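Long-range contacts in putative streptothricin acetyltransferase (Bacillus anthracis, PDB 3PP9), which binds acetyl coenzyme A and probably transfers its acetyl group to an amine of streptothricin-type antibiotics, as a member of the GNAT acetyltransferase family: residues V28-M33 / Y45-V50; E21-F26 / V108-R113; F157-F162 / V177-Y182. All blocks are in the same frame, centred on the assembly; numbering follows the deposited sequence.

Interaction 1. Residues V28-M33 / Y45-V50; sequences VNARLM and YTVEDV
Tyr-45 opens the pairing of strand 45-50 with strand 28-33, the two arms of an antiparallel beta hairpin. Its CG occupies the crowded position between backbone N and carbonyl carbon (chi1 70°), which brings one ring face against Leu-32: CD2 of Leu-32 sits 3.9 Å from the centroid of the Tyr-45 ring, a CH-pi contact close to the ring normal. The phenol oxygen is held by Lys-150 and Glu-153. Thr-46 forms a hydrogen-bonded pair with Met-33, a selenomethionine; Met-33 N gives to Thr-46 O at 2.8 Å, nearly along the C=O axis, and Thr-46 N returns a bond to Met-33 O. Val-47, on the face of Leu-32, reaches diagonally across to the partner strand, its CG1 3.7 Å from Ala-30 CB. Glu-48 and Arg-31 make the next hydrogen-bonded pair, and their side chains run side by side on the other face. The Glu-48 chain is extended, yet its salt bridge is long, 3.9 Å from OE2 to Arg-31 NH2. The same OE2 lies 3.1 Å from Met-33 SE, whose chain is bent at chi2 and chi3. At Asp-49 the side chain diverges from that of Ala-30, although the CA atoms of Asp-49 and Ala-30 are 4.0 Å apart. Val-50 N then gives a straight bond to Asn-29 O, approaching from above the carbonyl plane, while Val-50 CG1 lies across the Arg-31 chain, 3.7 Å from its CG. Helix 146-154 packs against Ala-30 and Leu-32 through Val-146 and Cys-149, and Asn-143, just past strand 136-142, binds Leu-32 O.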
loop_
_atom_site.group_PDB
_atom_site.type_symbol
_atom_site.label_atom_id
_atom_site.label_comp_id
_atom_site.label_asym_id
_atom_site.label_seq_id
_atom_site.Cartn_x
_atom_site.Cartn_y
_atom_site.Cartn_z
ATOM N N VAL A 28 -18.586 -0.447 -15.290
ATOM C CA VAL A 28 -17.252 -0.259 -15.806
ATOM C C VAL A 28 -17.506 -0.067 -17.300
ATOM O O VAL A 28 -18.066 -0.953 -17.940
ATOM C CB VAL A 28 -16.360 -1.482 -15.609
ATOM C CG1 VAL A 28 -15.055 -1.336 -16.442
ATOM C CG2 VAL A 28 -16.033 -1.632 -14.122
ATOM N N ASN A 29 -17.133 1.088 -17.858
ATOM C CA ASN A 29 -17.316 1.334 -19.290
ATOM C C ASN A 29 -16.057 1.801 -19.984
ATOM O O ASN A 29 -16.047 1.987 -21.208
ATOM C CB ASN A 29 -18.436 2.351 -19.529
ATOM C CG ASN A 29 -18.219 3.659 -18.805
ATOM O OD1 ASN A 29 -17.172 3.902 -18.195
ATOM N ND2 ASN A 29 -19.249 4.508 -18.819
ATOM N N ALA A 30 -14.987 1.978 -19.199
ATOM C CA ALA A 30 -13.727 2.457 -19.712
ATOM C C ALA A 30 -12.658 2.227 -18.680
ATOM O O ALA A 30 -12.940 1.778 -17.573
ATOM C CB ALA A 30 -13.841 3.951 -19.993
ATOM N N ARG A 31 -11.425 2.529 -19.053
ATOM C CA ARG A 31 -10.315 2.385 -18.127
ATOM C C ARG A 31 -9.285 3.448 -18.385
ATOM O O ARG A 31 -9.171 3.971 -19.501
ATOM C CB ARG A 31 -9.646 1.008 -18.230
ATOM C CG ARG A 31 -9.005 0.672 -19.579
ATOM C CD ARG A 31 -8.254 -0.647 -19.522
ATOM N NE ARG A 31 -7.677 -1.009 -20.819
ATOM C CZ ARG A 31 -6.789 -1.986 -21.021
ATOM N NH1 ARG A 31 -6.302 -2.707 -20.011
ATOM N NH2 ARG A 31 -6.346 -2.223 -22.250
ATOM N N LEU A 32 -8.581 3.831 -17.321
ATOM C CA LEU A 32 -7.499 4.801 -17.432
ATOM C C LEU A 32 -6.240 4.134 -17.954
ATOM O O LEU A 32 -5.915 2.993 -17.603
ATOM C CB LEU A 32 -7.194 5.525 -16.115
ATOM C CG LEU A 32 -7.959 6.809 -15.745
ATOM C CD1 LEU A 32 -9.445 6.678 -15.652
ATOM C CD2 LEU A 32 -7.422 7.377 -14.438
HETATM N N MSE A 33 -5.555 4.865 -18.823
HETATM C CA MSE A 33 -4.313 4.419 -19.431
HETATM C C MSE A 33 -3.297 5.377 -18.857
HETATM O O MSE A 33 -3.404 6.571 -19.089
HETATM C CB MSE A 33 -4.366 4.604 -20.944
HETATM C CG MSE A 33 -5.579 3.987 -21.600
HETATM SE SE MSE A 33 -5.644 2.075 -21.342
HETATM C CE MSE A 33 -4.045 1.536 -22.322
ATOM N N TYR A 45 -3.016 10.555 -17.784
ATOM C CA TYR A 45 -3.783 9.441 -18.249
ATOM C C TYR A 45 -4.668 9.841 -19.402
ATOM O O TYR A 45 -4.897 11.029 -19.660
ATOM C CB TYR A 45 -4.687 8.886 -17.130
ATOM C CG TYR A 45 -5.832 9.801 -16.746
ATOM C CD1 TYR A 45 -7.008 9.832 -17.506
ATOM C CD2 TYR A 45 -5.749 10.626 -15.640
ATOM C CE1 TYR A 45 -8.052 10.661 -17.180
ATOM C CE2 TYR A 45 -6.786 11.458 -15.300
ATOM C CZ TYR A 45 -7.949 11.468 -16.081
ATOM O OH TYR A 45 -9.007 12.294 -15.780
ATOM N N THR A 46 -5.119 8.817 -20.106
ATOM C CA THR A 46 -6.080 8.964 -21.190
ATOM C C THR A 46 -7.115 7.901 -20.847
ATOM O O THR A 46 -6.828 6.956 -20.102
ATOM C CB THR A 46 -5.511 8.760 -22.603
ATOM O OG1 THR A 46 -4.992 7.429 -22.763
ATOM C CG2 THR A 46 -4.428 9.799 -22.905
ATOM N N VAL A 47 -8.323 8.078 -21.360
ATOM C CA VAL A 47 -9.411 7.147 -21.100
ATOM C C VAL A 47 -9.652 6.287 -22.332
ATOM O O VAL A 47 -9.680 6.808 -23.448
ATOM C CB VAL A 47 -10.681 7.930 -20.744
ATOM C CG1 VAL A 47 -11.871 6.983 -20.640
ATOM C CG2 VAL A 47 -10.484 8.711 -19.448
ATOM N N GLU A 48 -9.795 4.980 -22.139
ATOM C CA GLU A 48 -10.051 4.044 -23.237
ATOM C C GLU A 48 -11.325 3.266 -22.937
ATOM O O GLU A 48 -11.478 2.718 -21.850
ATOM C CB GLU A 48 -8.900 3.051 -23.414
ATOM C CG GLU A 48 -9.072 2.102 -24.598
ATOM C CD GLU A 48 -7.920 1.114 -24.784
ATOM O OE1 GLU A 48 -8.015 0.256 -25.687
ATOM O OE2 GLU A 48 -6.927 1.186 -24.044
ATOM N N ASP A 49 -12.248 3.201 -23.892
ATOM C CA ASP A 49 -13.474 2.446 -23.670
ATOM C C ASP A 49 -13.150 0.960 -23.594
ATOM O O ASP A 49 -12.205 0.489 -24.234
ATOM C CB ASP A 49 -14.455 2.641 -24.837
ATOM C CG ASP A 49 -15.090 4.039 -24.896
ATOM O OD1 ASP A 49 -14.995 4.819 -23.940
ATOM O OD2 ASP A 49 -15.714 4.347 -25.942
ATOM N N VAL A 50 -13.942 0.223 -22.814
ATOM C CA VAL A 50 -13.818 -1.235 -22.694
ATOM C C VAL A 50 -15.240 -1.802 -22.704
ATOM O O VAL A 50 -16.184 -1.082 -22.379
ATOM C CB VAL A 50 -13.123 -1.671 -21.398
ATOM C CG1 VAL A 50 -11.697 -1.131 -21.356
ATOM C CG2 VAL A 50 -13.945 -1.251 -20.174
#

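Interaction 2. Residues E21-F26 / V108-R113; sequences EIDDSF and VDKKYR. With ACO (acetyl coenzyme *a), chain D.
Arg-113 makes the tight centre of this contact, joining the start of strand 25-36 to the turn after strand 101-108 beside acetyl coenzyme A. Its chain is extended from CG to NE, and the guanidinium grips Ser-25 O end-on with NH1 and NH2, each 2.8 Å from that oxygen. NE of Arg-113 turns back to Val-108 O with a nearly straight bond, so partners close to its plane fix the rotation of the group. The flat group is also sandwiched: ACO C7P lies 3.5 Å above the centre of one face, and Lys-110 CA covers the opposite face toward its rim. Val-108 adds a backbone grip on the cofactor, its N giving to ACO O9P at 2.9 Å with an angle of 172°. Such binding of the pantetheine arm and pyrophosphate by a strand and the turn that follows is characteristic of the GNAT fold, and Thr-114, Gly-116 and Gly-118 continue it. Asp-23 links this packed centre to the outer side. Its OD1 takes both Ser-25 N and Ser-25 OG, the former closing an Asx turn, while Asp-23 N gives to Asp-109 OD1 and Asp-23 O receives Lys-110 N. Within its own segment, Lys-111 NZ bridges to OD2 of the same Asp-109 carboxylate. Toward solvent the contact loosens: Lys-110, bent at chi3, lies alongside Asp-23 with NZ 3.4 Å from Asp-23 OD2. Inward, Ile-22 packs on Ile-87 and Phe-90 of strand 86-95 and Thr-107 of strand 101-108, whereas Ser-25 and Phe-26 run beside Ser-56 and Lys-55 of strand 43-56.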
loop_
_atom_site.group_PDB
_atom_site.type_symbol
_atom_site.label_atom_id
_atom_site.label_comp_id
_atom_site.label_asym_id
_atom_site.label_seq_id
_atom_site.Cartn_x
_atom_site.Cartn_y
_atom_site.Cartn_z
ATOM N N GLU A 21 -29.706 -1.812 2.883
ATOM C CA GLU A 21 -28.921 -2.372 1.793
ATOM C C GLU A 21 -28.619 -1.168 0.923
ATOM O O GLU A 21 -29.528 -0.441 0.523
ATOM C CB GLU A 21 -29.709 -3.397 0.955
ATOM C CG GLU A 21 -30.059 -4.697 1.655
ATOM C CD GLU A 21 -30.906 -5.651 0.806
ATOM O OE1 GLU A 21 -31.344 -5.271 -0.309
ATOM O OE2 GLU A 21 -31.143 -6.791 1.268
ATOM N N ILE A 22 -27.347 -0.931 0.675
ATOM C CA ILE A 22 -26.942 0.184 -0.149
ATOM C C ILE A 22 -26.325 -0.417 -1.389
ATOM O O ILE A 22 -25.487 -1.301 -1.285
ATOM C CB ILE A 22 -25.977 1.067 0.625
ATOM C CG1 ILE A 22 -26.770 1.814 1.709
ATOM C CG2 ILE A 22 -25.281 2.047 -0.302
ATOM C CD1 ILE A 22 -25.952 2.606 2.635
ATOM N N ASP A 23 -26.764 0.049 -2.557
ATOM C CA ASP A 23 -26.255 -0.464 -3.826
ATOM C C ASP A 23 -24.924 0.221 -4.137
ATOM O O ASP A 23 -24.925 1.387 -4.520
ATOM C CB ASP A 23 -27.276 -0.186 -4.926
ATOM C CG ASP A 23 -26.888 -0.797 -6.271
ATOM O OD1 ASP A 23 -25.742 -1.267 -6.426
ATOM O OD2 ASP A 23 -27.749 -0.825 -7.168
ATOM N N ASP A 24 -23.809 -0.489 -3.954
ATOM C CA ASP A 24 -22.484 0.075 -4.247
ATOM C C ASP A 24 -21.967 -0.408 -5.588
ATOM O O ASP A 24 -20.781 -0.239 -5.888
ATOM C CB ASP A 24 -21.412 -0.193 -3.154
ATOM C CG ASP A 24 -20.938 -1.652 -3.096
ATOM O OD1 ASP A 24 -21.518 -2.515 -3.770
ATOM O OD2 ASP A 24 -19.951 -1.933 -2.358
ATOM N N SER A 25 -22.831 -1.003 -6.405
ATOM C CA SER A 25 -22.393 -1.459 -7.712
ATOM C C SER A 25 -22.255 -0.284 -8.660
ATOM O O SER A 25 -22.877 0.771 -8.487
ATOM C CB SER A 25 -23.350 -2.508 -8.305
ATOM O OG SER A 25 -24.620 -1.969 -8.655
ATOM N N PHE A 26 -21.430 -0.485 -9.685
ATOM C CA PHE A 26 -21.209 0.529 -10.697
ATOM C C PHE A 26 -20.893 -0.132 -12.014
ATOM O O PHE A 26 -20.599 -1.325 -12.081
ATOM C CB PHE A 26 -20.110 1.509 -10.294
ATOM C CG PHE A 26 -18.784 0.877 -10.041
ATOM C CD1 PHE A 26 -18.488 0.358 -8.786
ATOM C CD2 PHE A 26 -17.812 0.839 -11.025
ATOM C CE1 PHE A 26 -17.258 -0.214 -8.517
ATOM C CE2 PHE A 26 -16.576 0.266 -10.763
ATOM C CZ PHE A 26 -16.307 -0.271 -9.518
ATOM N N VAL A 108 -22.141 5.945 -2.385
ATOM C CA VAL A 108 -23.422 6.625 -2.423
ATOM C C VAL A 108 -24.359 5.617 -3.127
ATOM O O VAL A 108 -24.009 5.036 -4.177
ATOM C CB VAL A 108 -23.367 7.984 -3.148
ATOM C CG1 VAL A 108 -24.783 8.533 -3.407
ATOM C CG2 VAL A 108 -22.545 8.975 -2.330
ATOM N N ASP A 109 -25.526 5.367 -2.537
ATOM C CA ASP A 109 -26.512 4.441 -3.099
ATOM C C ASP A 109 -26.691 4.808 -4.575
ATOM O O ASP A 109 -26.852 5.982 -4.917
ATOM C CB ASP A 109 -27.822 4.591 -2.317
ATOM C CG ASP A 109 -28.867 3.504 -2.608
ATOM O OD1 ASP A 109 -28.539 2.390 -3.041
ATOM O OD2 ASP A 109 -30.058 3.768 -2.310
ATOM N N LYS A 110 -26.689 3.801 -5.442
ATOM C CA LYS A 110 -26.766 4.013 -6.887
ATOM C C LYS A 110 -27.807 5.018 -7.345
ATOM O O LYS A 110 -27.490 5.930 -8.121
ATOM C CB LYS A 110 -26.961 2.678 -7.633
ATOM C CG LYS A 110 -26.822 2.820 -9.148
ATOM C CD LYS A 110 -26.825 1.473 -9.861
ATOM C CE LYS A 110 -28.177 0.813 -9.839
ATOM N NZ LYS A 110 -28.195 -0.532 -10.498
ATOM N N LYS A 111 -29.020 4.915 -6.825
ATOM C CA LYS A 111 -30.058 5.812 -7.288
ATOM C C LYS A 111 -29.852 7.289 -6.980
ATOM O O LYS A 111 -30.467 8.114 -7.632
ATOM C CB LYS A 111 -31.441 5.366 -6.785
ATOM C CG LYS A 111 -31.691 5.645 -5.338
ATOM C CD LYS A 111 -33.112 5.220 -4.907
ATOM C CE LYS A 111 -33.304 3.703 -4.836
ATOM N NZ LYS A 111 -32.508 3.118 -3.716
ATOM N N TYR A 112 -28.980 7.616 -6.025
ATOM C CA TYR A 112 -28.749 8.997 -5.634
ATOM C C TYR A 112 -27.438 9.609 -6.111
ATOM O O TYR A 112 -27.084 10.713 -5.680
ATOM C CB TYR A 112 -28.811 9.133 -4.108
ATOM C CG TYR A 112 -30.150 8.790 -3.515
ATOM C CD1 TYR A 112 -31.193 9.675 -3.610
ATOM C CD2 TYR A 112 -30.371 7.593 -2.847
ATOM C CE1 TYR A 112 -32.425 9.379 -3.073
ATOM C CE2 TYR A 112 -31.619 7.285 -2.309
ATOM C CZ TYR A 112 -32.635 8.189 -2.429
ATOM O OH TYR A 112 -33.892 7.937 -1.913
ATOM N N ARG A 113 -26.702 8.906 -6.960
ATOM C CA ARG A 113 -25.423 9.444 -7.436
ATOM C C ARG A 113 -25.578 10.606 -8.400
ATOM O O ARG A 113 -26.598 10.749 -9.074
ATOM C CB ARG A 113 -24.601 8.357 -8.080
ATOM C CG ARG A 113 -24.180 7.275 -7.110
ATOM C CD ARG A 113 -23.396 6.170 -7.801
ATOM N NE ARG A 113 -23.371 4.992 -6.936
ATOM C CZ ARG A 113 -23.154 3.759 -7.348
ATOM N NH1 ARG A 113 -22.870 3.518 -8.627
ATOM N NH2 ARG A 113 -23.256 2.763 -6.489
HETATM N N1A ACO D . -18.282 10.677 -14.165
HETATM C C2A ACO D . -17.766 11.920 -14.204
HETATM N N3A ACO D . -17.828 12.773 -13.171
HETATM C C4A ACO D . -18.433 12.392 -12.016
HETATM C C5A ACO D . -19.031 11.059 -11.919
HETATM C C6A ACO D . -18.934 10.190 -13.089
HETATM N N6A ACO D . -19.471 8.955 -13.035
HETATM N N7A ACO D . -19.569 10.944 -10.700
HETATM C C8A ACO D . -19.342 12.112 -10.057
HETATM N N9A ACO D . -18.659 12.966 -10.841
HETATM C C1B ACO D . -18.275 14.353 -10.531
HETATM C C2B ACO D . -19.559 15.185 -10.541
HETATM O O2B ACO D . -19.972 15.653 -11.833
HETATM C C3B ACO D . -19.236 16.314 -9.599
HETATM O O3B ACO D . -18.569 17.340 -10.320
HETATM P P3B ACO D . -18.862 18.902 -10.087
HETATM O O7A ACO D . -18.464 19.153 -8.647
HETATM O O8A ACO D . -20.339 19.023 -10.362
HETATM O O9A ACO D . -17.952 19.540 -11.117
HETATM C C4B ACO D . -18.280 15.686 -8.604
HETATM O O4B ACO D . -17.711 14.528 -9.236
HETATM C C5B ACO D . -18.997 15.301 -7.316
HETATM O O5B ACO D . -19.896 14.227 -7.605
HETATM P P1A ACO D . -20.996 13.765 -6.533
HETATM O O1A ACO D . -22.373 13.912 -7.137
HETATM O O2A ACO D . -20.675 14.463 -5.244
HETATM O O3A ACO D . -20.611 12.197 -6.426
HETATM P P2A ACO D . -21.570 11.004 -5.972
HETATM O O4A ACO D . -22.119 10.439 -7.250
HETATM O O5A ACO D . -22.521 11.402 -4.877
HETATM O O6A ACO D . -20.537 9.964 -5.292
HETATM C CBP ACO D . -19.131 8.052 -5.673
HETATM C CCP ACO D . -19.364 9.530 -5.960
HETATM C CDP ACO D . -17.799 7.639 -6.284
HETATM C CEP ACO D . -19.107 7.827 -4.163
HETATM C CAP ACO D . -20.266 7.217 -6.279
HETATM O OAP ACO D . -20.157 7.242 -7.728
HETATM C C9P ACO D . -20.252 5.773 -5.867
HETATM O O9P ACO D . -20.691 5.419 -4.800
HETATM N N8P ACO D . -19.751 4.866 -6.715
HETATM C C7P ACO D . -19.746 3.427 -6.436
HETATM C C6P ACO D . -18.813 3.029 -5.323
HETATM C C5P ACO D . -17.422 3.482 -5.665
HETATM O O5P ACO D . -16.973 3.370 -6.790
HETATM N N4P ACO D . -16.715 4.006 -4.689
HETATM C C3P ACO D . -15.353 4.484 -4.841
HETATM C C2P ACO D . -14.449 3.254 -4.776
HETATM S S1P ACO D . -12.765 3.686 -4.390
HETATM C C ACO D . -12.825 3.939 -2.721
HETATM O O ACO D . -13.873 3.836 -2.120
HETATM C CH3 ACO D . -11.571 4.308 -2.005
#

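Interaction 3. Residues F157-F162 / V177-Y182; sequences FVIGGF and VAIYWY
A classic beta bulge interrupts the antiparallel pairing of strands 158-163 and 178-184, with Gly-160 and Gly-161 both facing Tyr-180. Gly-160 N reaches Tyr-180 O almost along the C=O axis, at 2.8 Å, while Tyr-180 N gives to Gly-161 O, approaching from above the carbonyl plane. The extra residue shifts the register by one, between the Ile-159/Trp-181 pair and the Gly-161/Tyr-180 pair. Gly-160, having no side chain, lets the edge of the Tyr-182 ring come close, CD2 of Tyr-182 lying 3.7 Å from Gly-160 N. The edge of the Tyr-180 ring similarly meets the Gly-161 carbonyl. On the opposite sheet face the CG2 branch of Ile-159 meets Ile-179 CG2 at 3.7 Å. Phe-157 O meets the indole of Trp-181 at its edge near CZ3, with Phe-157 CB close to CE3. Two bonds between Val-158 and Tyr-182 hold the strands before the bulge; beyond it, Phe-162 CB packs against Val-177 CG1.

Further out, strand 136-142 pairs with the other edge of 178-184, and Tyr-152 meets the Phe-157 ring edge-to-face. The second subunit supplies a strand that pairs antiparallel with Gly-161 and Phe-162, so the sheet runs on across the interface; Asp-163 of that subunit binds Tyr-182 OH. Within the chain, Ile-43 and Tyr-45 also pack on Ile-159. The other branch of Ile-159, CG1, anti to its carbonyl carbon (chi1 -62°), makes a CH-pi contact over the indole face, 3.5 Å from the centroid of the Trp-181 six-membered ring and 8° off the normal.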
loop_
_atom_site.group_PDB
_atom_site.type_symbol
_atom_site.label_atom_id
_atom_site.label_comp_id
_atom_site.label_asym_id
_atom_site.label_seq_id
_atom_site.Cartn_x
_atom_site.Cartn_y
_atom_site.Cartn_z
ATOM N N PHE A 157 -8.167 15.852 -5.894
ATOM C CA PHE A 157 -7.146 14.833 -5.753
ATOM C C PHE A 157 -6.298 14.728 -7.013
ATOM O O PHE A 157 -6.760 15.026 -8.120
ATOM C CB PHE A 157 -7.780 13.458 -5.509
ATOM C CG PHE A 157 -8.438 13.293 -4.151
ATOM C CD1 PHE A 157 -9.705 13.807 -3.881
ATOM C CD2 PHE A 157 -7.810 12.559 -3.160
ATOM C CE1 PHE A 157 -10.305 13.620 -2.637
ATOM C CE2 PHE A 157 -8.409 12.367 -1.928
ATOM C CZ PHE A 157 -9.656 12.897 -1.655
ATOM N N VAL A 158 -5.049 14.314 -6.829
ATOM C CA VAL A 158 -4.117 14.109 -7.930
ATOM C C VAL A 158 -3.517 12.714 -7.811
ATOM O O VAL A 158 -3.452 12.144 -6.722
ATOM C CB VAL A 158 -3.003 15.154 -7.939
ATOM C CG1 VAL A 158 -3.602 16.549 -8.098
ATOM C CG2 VAL A 158 -2.186 15.063 -6.696
ATOM N N ILE A 159 -3.130 12.138 -8.938
ATOM C CA ILE A 159 -2.525 10.809 -8.929
ATOM C C ILE A 159 -1.067 10.910 -8.478
ATOM O O ILE A 159 -0.276 11.666 -9.052
ATOM C CB ILE A 159 -2.551 10.171 -10.306
ATOM C CG1 ILE A 159 -3.999 9.989 -10.766
ATOM C CG2 ILE A 159 -1.857 8.817 -10.243
ATOM C CD1 ILE A 159 -4.122 9.426 -12.165
ATOM N N GLY A 160 -0.733 10.138 -7.441
ATOM C CA GLY A 160 0.620 10.109 -6.914
ATOM C C GLY A 160 1.380 8.834 -7.225
ATOM O O GLY A 160 2.592 8.802 -7.113
ATOM N N GLY A 161 0.670 7.784 -7.615
ATOM C CA GLY A 161 1.332 6.531 -7.919
ATOM C C GLY A 161 0.393 5.517 -8.522
ATOM O O GLY A 161 -0.801 5.756 -8.623
ATOM N N PHE A 162 0.953 4.389 -8.940
ATOM C CA PHE A 162 0.159 3.324 -9.543
ATOM C C PHE A 162 0.921 2.020 -9.420
ATOM O O PHE A 162 2.126 2.014 -9.133
ATOM C CB PHE A 162 -0.298 3.650 -10.983
ATOM C CG PHE A 162 0.782 4.070 -11.934
ATOM C CD1 PHE A 162 1.597 3.137 -12.545
ATOM C CD2 PHE A 162 0.878 5.402 -12.327
ATOM C CE1 PHE A 162 2.560 3.545 -13.475
ATOM C CE2 PHE A 162 1.830 5.816 -13.251
ATOM C CZ PHE A 162 2.668 4.889 -13.818
ATOM N N VAL A 177 -5.088 -2.173 -12.767
ATOM C CA VAL A 177 -4.005 -1.329 -12.250
ATOM C C VAL A 177 -4.512 -0.527 -11.062
ATOM O O VAL A 177 -5.597 0.055 -11.115
ATOM C CB VAL A 177 -3.513 -0.331 -13.330
ATOM C CG1 VAL A 177 -2.344 0.522 -12.834
ATOM C CG2 VAL A 177 -3.113 -1.071 -14.640
ATOM N N ALA A 178 -3.746 -0.521 -9.974
ATOM C CA ALA A 178 -4.091 0.268 -8.793
ATOM C C ALA A 178 -3.608 1.689 -9.023
ATOM O O ALA A 178 -2.491 1.899 -9.516
ATOM C CB ALA A 178 -3.381 -0.299 -7.549
ATOM N N ILE A 179 -4.447 2.664 -8.681
ATOM C CA ILE A 179 -4.121 4.074 -8.814
ATOM C C ILE A 179 -4.259 4.708 -7.430
ATOM O O ILE A 179 -5.278 4.540 -6.760
ATOM C CB ILE A 179 -5.018 4.813 -9.820
ATOM C CG1 ILE A 179 -4.957 4.128 -11.189
ATOM C CG2 ILE A 179 -4.585 6.271 -9.931
ATOM C CD1 ILE A 179 -5.820 4.800 -12.260
ATOM N N TYR A 180 -3.227 5.423 -7.014
ATOM C CA TYR A 180 -3.213 6.079 -5.688
ATOM C C TYR A 180 -3.418 7.598 -5.838
ATOM O O TYR A 180 -2.655 8.266 -6.535
ATOM C CB TYR A 180 -1.929 5.695 -4.961
ATOM C CG TYR A 180 -1.829 4.189 -4.888
ATOM C CD1 TYR A 180 -2.445 3.479 -3.880
ATOM C CD2 TYR A 180 -1.153 3.485 -5.870
ATOM C CE1 TYR A 180 -2.361 2.078 -3.842
ATOM C CE2 TYR A 180 -1.065 2.105 -5.832
ATOM C CZ TYR A 180 -1.674 1.416 -4.834
ATOM O OH TYR A 180 -1.560 0.041 -4.839
ATOM N N TRP A 181 -4.467 8.104 -5.185
ATOM C CA TRP A 181 -4.879 9.505 -5.281
ATOM C C TRP A 181 -4.643 10.204 -3.971
ATOM O O TRP A 181 -4.877 9.622 -2.916
ATOM C CB TRP A 181 -6.364 9.596 -5.631
ATOM C CG TRP A 181 -6.750 9.093 -6.993
ATOM C CD1 TRP A 181 -7.049 7.807 -7.336
ATOM C CD2 TRP A 181 -6.936 9.882 -8.172
ATOM N NE1 TRP A 181 -7.399 7.748 -8.669
ATOM C CE2 TRP A 181 -7.342 9.007 -9.202
ATOM C CE3 TRP A 181 -6.796 11.241 -8.461
ATOM C CZ2 TRP A 181 -7.588 9.457 -10.501
ATOM C CZ3 TRP A 181 -7.053 11.686 -9.731
ATOM C CH2 TRP A 181 -7.446 10.789 -10.749
ATOM N N TYR A 182 -4.226 11.466 -4.071
ATOM C CA TYR A 182 -3.867 12.289 -2.932
ATOM C C TYR A 182 -4.419 13.694 -2.973
ATOM O O TYR A 182 -4.421 14.325 -4.016
ATOM C CB TYR A 182 -2.325 12.435 -2.914
ATOM C CG TYR A 182 -1.628 11.111 -2.705
ATOM C CD1 TYR A 182 -1.267 10.681 -1.439
ATOM C CD2 TYR A 182 -1.388 10.256 -3.771
ATOM C CE1 TYR A 182 -0.680 9.429 -1.244
ATOM C CE2 TYR A 182 -0.803 9.006 -3.574
ATOM C CZ TYR A 182 -0.419 8.622 -2.319
ATOM O OH TYR A 182 0.123 7.360 -2.148
#

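Overall arrangement
Interactions 1 and 2 share strand 25-36, their centres 21 Å apart: interaction 2 ties its beginning to the cofactor-binding turn, and interaction 1 pairs its middle with strand 43-56. Along the chain, the hairpin of interaction 1 forms between the two halves of interaction 2, and interaction 3 follows both. Interaction 3 belongs to the larger mixed sheet, its centre 15 Å from that of interaction 1. There the hairpin meets the sheet, Leu-32 CD2 packing 3.7 Å from Ile-179 CD1. Interactions 2 and 3 lie on opposite sides of the chain's centre, 23 Å apart. The hairpin thus spans from the acetyl coenzyme A site to the sheet edge that joins the second subunit.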